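2,3-bisphosphoglycerate-independent phosphoglycerate mutase (Pyrococcus horikoshii, PDB 2ZKT) probably interconverts 2-phosphoglycerate and 3-phosphoglycerate in glycolysis without needing 2,3-bisphosphoglycerate, as a metal-binding enzyme of the alkaline phosphatase superfamily. Local coordinates at residues A32-M37 / E318-A323; N36-A41 / T375-E380; G248-A253 / F298-P303. One frame throughout, in Å; residues are numbered along the deposited sequence.

Contact 1: residues A32-M37 / E318-A323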
# COMPACT_ATOMS: atom_id res chain seq x y z
N ALA B 32 1.05 -2.57 2.18
CA ALA B 32 1.39 -1.30 1.53
C ALA B 32 0.67 -1.13 0.20
O ALA B 32 0.53 -2.08 -0.56
CB ALA B 32 2.91 -1.22 1.31
N ASN B 33 0.21 0.08 -0.09
CA ASN B 33 -0.47 0.36 -1.35
C ASN B 33 0.61 0.53 -2.42
O ASN B 33 1.34 1.53 -2.44
CB ASN B 33 -1.31 1.65 -1.21
CG ASN B 33 -2.03 2.02 -2.49
OD1 ASN B 33 -2.66 1.18 -3.13
ND2 ASN B 33 -1.96 3.30 -2.86
N THR B 34 0.72 -0.46 -3.31
CA THR B 34 1.73 -0.46 -4.36
C THR B 34 1.13 -0.77 -5.74
O THR B 34 1.44 -1.79 -6.36
CB THR B 34 2.81 -1.54 -4.07
OG1 THR B 34 2.18 -2.83 -4.06
CG2 THR B 34 3.45 -1.30 -2.70
N PRO B 35 0.28 0.14 -6.25
CA PRO B 35 -0.36 -0.07 -7.56
C PRO B 35 0.57 -0.32 -8.75
O PRO B 35 0.19 -1.01 -9.69
CB PRO B 35 -1.22 1.19 -7.73
CG PRO B 35 -0.39 2.24 -7.05
CD PRO B 35 0.04 1.53 -5.77
N ASN B 36 1.79 0.24 -8.71
CA ASN B 36 2.74 0.07 -9.82
C ASN B 36 3.39 -1.32 -9.86
O ASN B 36 3.49 -1.94 -10.92
CB ASN B 36 3.81 1.17 -9.78
CG ASN B 36 3.25 2.54 -10.21
OD1 ASN B 36 2.89 2.73 -11.37
ND2 ASN B 36 3.16 3.48 -9.27
N MET B 37 3.83 -1.82 -8.71
CA MET B 37 4.41 -3.16 -8.68
C MET B 37 3.30 -4.19 -8.98
O MET B 37 3.56 -5.21 -9.64
CB MET B 37 5.11 -3.42 -7.33
CG MET B 37 6.43 -2.62 -7.18
SD MET B 37 7.41 -2.93 -5.68
CE MET B 37 6.78 -1.64 -4.54
N GLU B 318 5.15 1.99 4.67
CA GLU B 318 5.13 3.37 4.19
C GLU B 318 6.32 3.59 3.22
O GLU B 318 6.18 4.23 2.17
CB GLU B 318 5.24 4.34 5.39
CG GLU B 318 4.81 5.78 5.12
CD GLU B 318 5.80 6.55 4.26
OE1 GLU B 318 6.98 6.68 4.67
OE2 GLU B 318 5.39 7.02 3.17
N LEU B 319 7.48 3.04 3.57
CA LEU B 319 8.66 3.16 2.72
C LEU B 319 8.53 2.36 1.42
O LEU B 319 9.01 2.78 0.37
CB LEU B 319 9.88 2.69 3.51
CG LEU B 319 10.23 3.69 4.63
CD1 LEU B 319 11.25 3.14 5.62
CD2 LEU B 319 10.80 5.01 4.09
N ILE B 320 7.90 1.16 1.52
CA ILE B 320 7.69 0.39 0.29
C ILE B 320 6.79 1.18 -0.68
O ILE B 320 6.87 1.04 -1.90
CB ILE B 320 7.07 -0.99 0.61
CG1 ILE B 320 8.09 -1.87 1.36
CG2 ILE B 320 6.71 -1.72 -0.71
CD1 ILE B 320 7.49 -3.21 1.84
N GLU B 321 5.90 2.01 -0.08
CA GLU B 321 5.03 2.84 -0.91
C GLU B 321 5.81 3.96 -1.62
O GLU B 321 5.52 4.33 -2.74
CB GLU B 321 3.92 3.45 -0.03
CG GLU B 321 2.72 2.49 0.17
CD GLU B 321 1.63 3.15 1.00
OE1 GLU B 321 1.38 4.33 0.83
OE2 GLU B 321 1.00 2.45 1.79
N ARG B 322 6.83 4.50 -0.95
CA ARG B 322 7.65 5.54 -1.57
C ARG B 322 8.39 4.90 -2.75
O ARG B 322 8.60 5.52 -3.80
CB ARG B 322 8.63 6.13 -0.54
CG ARG B 322 7.93 7.05 0.47
CD ARG B 322 8.85 7.51 1.60
NE ARG B 322 10.10 8.09 1.10
CZ ARG B 322 11.14 8.40 1.89
NH1 ARG B 322 11.06 8.19 3.20
NH2 ARG B 322 12.25 8.90 1.36
N ALA B 323 8.78 3.63 -2.58
CA ALA B 323 9.47 2.91 -3.64
C ALA B 323 8.51 2.71 -4.82
O ALA B 323 8.90 2.86 -5.98
CB ALA B 323 9.98 1.54 -3.12
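E321 and N33 carry the polar half of this contact, in which the lead-in to one helix lies across the flank of another. The backbone N of N33 donates to E321 OE2 over 3.1 Å, and the bond is nearly straight at the hydrogen (168°). The donor stands well above the carboxylate plane, 51° out of it. Glutamate suits the place because it has the length to bring a carboxylate from the helix flank to a backbone N-H. Its first torsion (chi1 -84°) puts CG beside its own backbone N, where E321 CG lies only 3.1 Å from N33 O, and the extended chain beyond carries the carboxylate on to N33 N. Next to this bond the turn reaches the dimer interface, N33 packing on N33 of the second subunit and P35 on Y31 of that subunit.

The apolar contacts gather round I320, whose beta-branched side chain offers a methyl close to its helix. T34 CG2 meets I320 CG2 at 3.8 Å. M37 CE reaches the same methyl, also at 3.8 Å, the two side chains crossing at about a right angle; the bend at chi3 of M37 turns this flexible tip in toward the isoleucine. A32, small enough to come close, rests its CB 4.2 Å from I320 CB and 3.9 Å from E321 CG.

Helix 35-43 thus begins against the side of helix 313-331, where D324, one turn beyond I320, accepts the N-H groups of both N36 and M37 through its carboxylate. I320 is also packed by P28 and L29 of helix 28-31 and by T304 of helix 303-309, so the contact lies where these four helices come together.

Contact 2: residues N36-A41 / T375-E380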
# COMPACT_ATOMS: atom_id res chain seq x y z
N ASN B 36 1.79 0.24 -8.71
CA ASN B 36 2.74 0.07 -9.82
C ASN B 36 3.39 -1.32 -9.86
O ASN B 36 3.49 -1.94 -10.92
CB ASN B 36 3.81 1.17 -9.78
CG ASN B 36 3.25 2.54 -10.21
OD1 ASN B 36 2.89 2.73 -11.37
ND2 ASN B 36 3.16 3.48 -9.27
N MET B 37 3.83 -1.82 -8.71
CA MET B 37 4.41 -3.16 -8.68
C MET B 37 3.30 -4.19 -8.98
O MET B 37 3.56 -5.21 -9.64
CB MET B 37 5.11 -3.42 -7.33
CG MET B 37 6.43 -2.62 -7.18
SD MET B 37 7.41 -2.93 -5.68
CE MET B 37 6.78 -1.64 -4.54
N ASP B 38 2.07 -3.92 -8.53
CA ASP B 38 0.94 -4.83 -8.80
C ASP B 38 0.67 -4.87 -10.31
O ASP B 38 0.32 -5.92 -10.87
CB ASP B 38 -0.35 -4.38 -8.08
CG ASP B 38 -0.25 -4.49 -6.55
OD1 ASP B 38 0.84 -4.89 -6.05
OD2 ASP B 38 -1.25 -4.17 -5.86
N LYS B 39 0.80 -3.72 -10.97
CA LYS B 39 0.58 -3.63 -12.41
C LYS B 39 1.64 -4.48 -13.12
O LYS B 39 1.34 -5.25 -14.04
CB LYS B 39 0.69 -2.16 -12.87
CG LYS B 39 0.57 -1.97 -14.38
CD LYS B 39 1.65 -1.03 -14.90
CE LYS B 39 1.49 0.39 -14.34
NZ LYS B 39 1.40 1.43 -15.41
N LEU B 40 2.90 -4.32 -12.68
CA LEU B 40 4.00 -5.08 -13.27
C LEU B 40 3.86 -6.59 -13.00
O LEU B 40 4.14 -7.42 -13.89
CB LEU B 40 5.34 -4.57 -12.73
CG LEU B 40 5.79 -3.20 -13.26
CD1 LEU B 40 7.10 -2.79 -12.57
CD2 LEU B 40 5.99 -3.28 -14.78
N ALA B 41 3.43 -6.95 -11.79
CA ALA B 41 3.24 -8.36 -11.46
C ALA B 41 2.12 -8.90 -12.35
O ALA B 41 2.13 -10.07 -12.77
CB ALA B 41 2.85 -8.53 -9.99
N THR B 375 -0.57 -14.20 -11.85
CA THR B 375 -0.51 -13.47 -10.59
C THR B 375 -1.04 -12.05 -10.88
O THR B 375 -0.85 -11.52 -11.99
CB THR B 375 0.94 -13.35 -10.05
OG1 THR B 375 1.80 -12.80 -11.07
CG2 THR B 375 1.48 -14.72 -9.62
N LYS B 376 -1.70 -11.44 -9.89
CA LYS B 376 -2.29 -10.11 -10.05
C LYS B 376 -1.61 -8.99 -9.26
O LYS B 376 -1.57 -7.85 -9.73
CB LYS B 376 -3.78 -10.15 -9.67
CG LYS B 376 -4.63 -11.08 -10.53
CD LYS B 376 -4.61 -10.64 -12.00
CE LYS B 376 -5.49 -11.54 -12.87
NZ LYS B 376 -5.49 -11.13 -14.32
N ARG B 377 -1.09 -9.29 -8.07
CA ARG B 377 -0.41 -8.28 -7.25
C ARG B 377 0.98 -8.74 -6.84
O ARG B 377 1.35 -9.90 -7.01
CB ARG B 377 -1.22 -7.97 -5.98
CG ARG B 377 -2.47 -7.13 -6.22
CD ARG B 377 -3.19 -6.87 -4.91
NE ARG B 377 -3.47 -8.12 -4.20
CZ ARG B 377 -4.28 -9.08 -4.66
NH1 ARG B 377 -4.90 -8.93 -5.83
NH2 ARG B 377 -4.45 -10.19 -3.95
N PHE B 378 1.77 -7.81 -6.28
CA PHE B 378 3.13 -8.15 -5.86
C PHE B 378 3.18 -8.36 -4.35
O PHE B 378 3.03 -7.42 -3.58
CB PHE B 378 4.12 -7.05 -6.28
CG PHE B 378 5.57 -7.43 -6.06
CD1 PHE B 378 6.07 -8.67 -6.49
CD2 PHE B 378 6.45 -6.55 -5.41
CE1 PHE B 378 7.40 -9.04 -6.28
CE2 PHE B 378 7.80 -6.90 -5.20
CZ PHE B 378 8.28 -8.15 -5.63
N GLY B 379 3.38 -9.61 -3.94
CA GLY B 379 3.44 -9.92 -2.52
C GLY B 379 4.02 -11.31 -2.29
O GLY B 379 4.05 -12.13 -3.22
N GLU B 380 4.46 -11.59 -1.07
CA GLU B 380 5.04 -12.89 -0.77
C GLU B 380 4.11 -14.07 -1.06
O GLU B 380 4.54 -15.06 -1.65
CB GLU B 380 5.52 -12.95 0.70
CG GLU B 380 6.73 -12.05 0.97
CD GLU B 380 6.33 -10.66 1.47
OE1 GLU B 380 5.30 -10.12 1.01
OE2 GLU B 380 7.07 -10.11 2.33
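D38 and R377 lie across each other where helix 35-43 meets the loop before helix 380-383, and the aspartate can be followed outward from its backbone. Its CB already touches the arginine, 3.9 Å from R377 CG. The first torsion (chi1 -67°) sets CG anti to the carbonyl carbon, against the aliphatic part of the arginine. From there the two oxygens divide. OD1 accepts the backbone N-H of F378 over 3.1 Å in an almost perfectly straight bond (174°), the donor lying 53° out of the carboxylate plane; T34 OG1 adds a weak hydrogen bond to the same oxygen. OD2 instead lies over the methylenes, 3.2 Å from R377 CG, and stays 4.8 Å from R377 NE, too far for a salt bridge. Aspartate is short enough to hold this loop N-H close to its helix. Its charge may also ease the approach of R377 NE to R377 NE of the second subunit, where like charges come close.

M37 and A41, on the same helix, supply the apolar contacts. M37 makes a Met-aromatic contact, its SD approaching the F378 ring obliquely and coming 3.8 Å from CD2. A41, with nothing beyond CB, lets the loop pass close, that methyl lying 3.6 Å from R377 O. T375 directs its hydroxyl to D373, which binds the calcium ion together with E42 and T372, so this part of the loop adjoins the calcium site.

The F378 ring also packs on P362 and L364 of strand 361-366 and on L29 of helix 28-31. A41 and T375 both rest on L46 of strand 45-50, and L40 lies on A366, so helix and loop together cover this antiparallel pair of strands.

Contact 3: residues G248-A253 / F298-P303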
# COMPACT_ATOMS: atom_id res chain seq x y z
N GLY B 248 25.05 1.70 -11.91
CA GLY B 248 24.18 1.52 -10.75
C GLY B 248 23.92 2.80 -9.95
O GLY B 248 24.82 3.62 -9.75
N VAL B 249 22.68 2.97 -9.50
CA VAL B 249 22.29 4.11 -8.69
C VAL B 249 22.30 3.58 -7.25
O VAL B 249 21.40 2.85 -6.85
CB VAL B 249 20.88 4.61 -9.05
CG1 VAL B 249 20.45 5.72 -8.10
CG2 VAL B 249 20.85 5.09 -10.48
N ILE B 250 23.32 3.94 -6.48
CA ILE B 250 23.44 3.42 -5.12
C ILE B 250 23.93 4.47 -4.13
O ILE B 250 24.72 5.35 -4.48
CB ILE B 250 24.43 2.25 -5.12
CG1 ILE B 250 24.13 1.32 -6.31
CG2 ILE B 250 24.37 1.51 -3.77
CD1 ILE B 250 25.17 0.25 -6.54
N ALA B 251 23.47 4.36 -2.88
CA ALA B 251 23.88 5.30 -1.84
C ALA B 251 24.72 4.60 -0.75
O ALA B 251 25.83 5.05 -0.43
CB ALA B 251 22.65 5.98 -1.21
N VAL B 252 24.19 3.51 -0.19
CA VAL B 252 24.91 2.78 0.86
C VAL B 252 26.30 2.33 0.40
O VAL B 252 26.46 1.74 -0.67
CB VAL B 252 24.12 1.55 1.33
CG1 VAL B 252 24.72 1.01 2.63
CG2 VAL B 252 22.67 1.93 1.54
N ALA B 253 27.30 2.61 1.24
CA ALA B 253 28.69 2.28 0.96
C ALA B 253 28.96 0.81 0.59
O ALA B 253 29.54 0.51 -0.46
CB ALA B 253 29.56 2.67 2.17
N PHE B 298 21.34 -0.96 -12.42
CA PHE B 298 20.98 -1.49 -11.11
C PHE B 298 20.59 -0.32 -10.19
O PHE B 298 21.33 0.67 -10.08
CB PHE B 298 22.19 -2.25 -10.53
CG PHE B 298 22.02 -2.65 -9.08
CD1 PHE B 298 21.07 -3.60 -8.70
CD2 PHE B 298 22.81 -2.06 -8.10
CE1 PHE B 298 20.91 -3.96 -7.35
CE2 PHE B 298 22.65 -2.40 -6.74
CZ PHE B 298 21.70 -3.36 -6.37
N LEU B 299 19.44 -0.42 -9.54
CA LEU B 299 18.96 0.63 -8.63
C LEU B 299 18.74 0.04 -7.24
O LEU B 299 18.03 -0.97 -7.08
CB LEU B 299 17.65 1.23 -9.16
CG LEU B 299 16.88 2.21 -8.27
CD1 LEU B 299 17.77 3.36 -7.83
CD2 LEU B 299 15.67 2.74 -9.02
N HIS B 300 19.34 0.67 -6.23
CA HIS B 300 19.22 0.20 -4.85
C HIS B 300 18.49 1.21 -3.96
O HIS B 300 18.70 2.42 -4.07
CB HIS B 300 20.63 -0.09 -4.32
CG HIS B 300 20.65 -0.82 -3.01
ND1 HIS B 300 20.52 -0.18 -1.79
CD2 HIS B 300 20.80 -2.14 -2.72
CE1 HIS B 300 20.58 -1.07 -0.81
NE2 HIS B 300 20.75 -2.27 -1.35
N PHE B 301 17.61 0.71 -3.09
CA PHE B 301 16.83 1.53 -2.15
C PHE B 301 17.00 0.87 -0.79
O PHE B 301 16.46 -0.21 -0.56
CB PHE B 301 15.34 1.53 -2.56
CG PHE B 301 14.47 2.41 -1.70
CD1 PHE B 301 14.59 3.80 -1.76
CD2 PHE B 301 13.51 1.85 -0.84
CE1 PHE B 301 13.77 4.62 -0.97
CE2 PHE B 301 12.69 2.66 -0.05
CZ PHE B 301 12.82 4.05 -0.12
N LYS B 302 17.73 1.52 0.12
CA LYS B 302 18.03 0.94 1.44
C LYS B 302 17.06 1.08 2.63
O LYS B 302 16.83 0.11 3.37
CB LYS B 302 19.41 1.45 1.89
CG LYS B 302 19.94 0.85 3.19
CD LYS B 302 20.15 -0.66 3.07
CE LYS B 302 21.10 -1.17 4.16
NZ LYS B 302 20.68 -0.73 5.53
N PRO B 303 16.48 2.28 2.84
CA PRO B 303 15.55 2.51 3.96
C PRO B 303 14.54 1.41 4.34
O PRO B 303 14.22 1.25 5.53
CB PRO B 303 14.88 3.85 3.60
CG PRO B 303 15.11 4.00 2.12
CD PRO B 303 16.49 3.45 1.93
O HOH W 1 21.21 2.82 -1.38
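V249 and L299 lie side by side and point the same way from neighbouring parallel strands, L299 CD1 coming within 3.6 Å of V249 CB. Two backbone bonds hold this pairing: V249 N donates to F298 O at 2.7 Å, and H300 N donates to V249 O at 3.1 Å. Branched aliphatic residues fit here because helix 280-291 covers them, through K283 and L290.

The other face of the sheet is built round two rings. I250 crosses F298 at about a right angle and puts CD1 at the ring's edge, in its plane, 3.7 Å from CD2. G248, without a side chain, accommodates that methyl, which lies close to where a CB would stand. H300, two residues on, lies on the same side as F298, and F298 CZ and K302 CD both lie at the edge of the imidazole, in its plane. Past the last bridge the strands diverge, yet V252 still meets K302 at about a right angle, its CG2 packed tightly at 3.3 Å from K302 CB.

Where the backbones have parted, a water takes over: it accepts from A251 N and is also hydrogen-bonded to H300 ND1, at 3.1 Å. The other ring nitrogen, NE2, makes a weak hydrogen bond to D13, a zinc ligand, while K302 NZ is bonded to D305, a ligand of the second zinc. The contact therefore changes from apolar sheet core to polar strand ends, and H300 and K302 are placed as second-shell residues of the two-zinc site, consistent with a role in positioning its aspartates.

Overall arrangement
From the N terminus, residues 32-41 come first and start two long loops. Contact 1 closes one at 318-323, joining the beginning of helix 35-43 to helix 313-331; contact 2 closes a longer one at 375-380, joining the same helix to the loop before helix 380-383. The two share N36 and M37, and both reach the second subunit. Contact 3 is nested inside both loops and closes a short one of its own, pairing strands 246-249 and 296-301 near the two zinc ions. It also touches contact 1, where L319 packs on F301 and P303, and A323 on F301, so helix 313-331 connects the start of helix 35-43 to the central sheet; contact 2 lies apart from it, beside the calcium site.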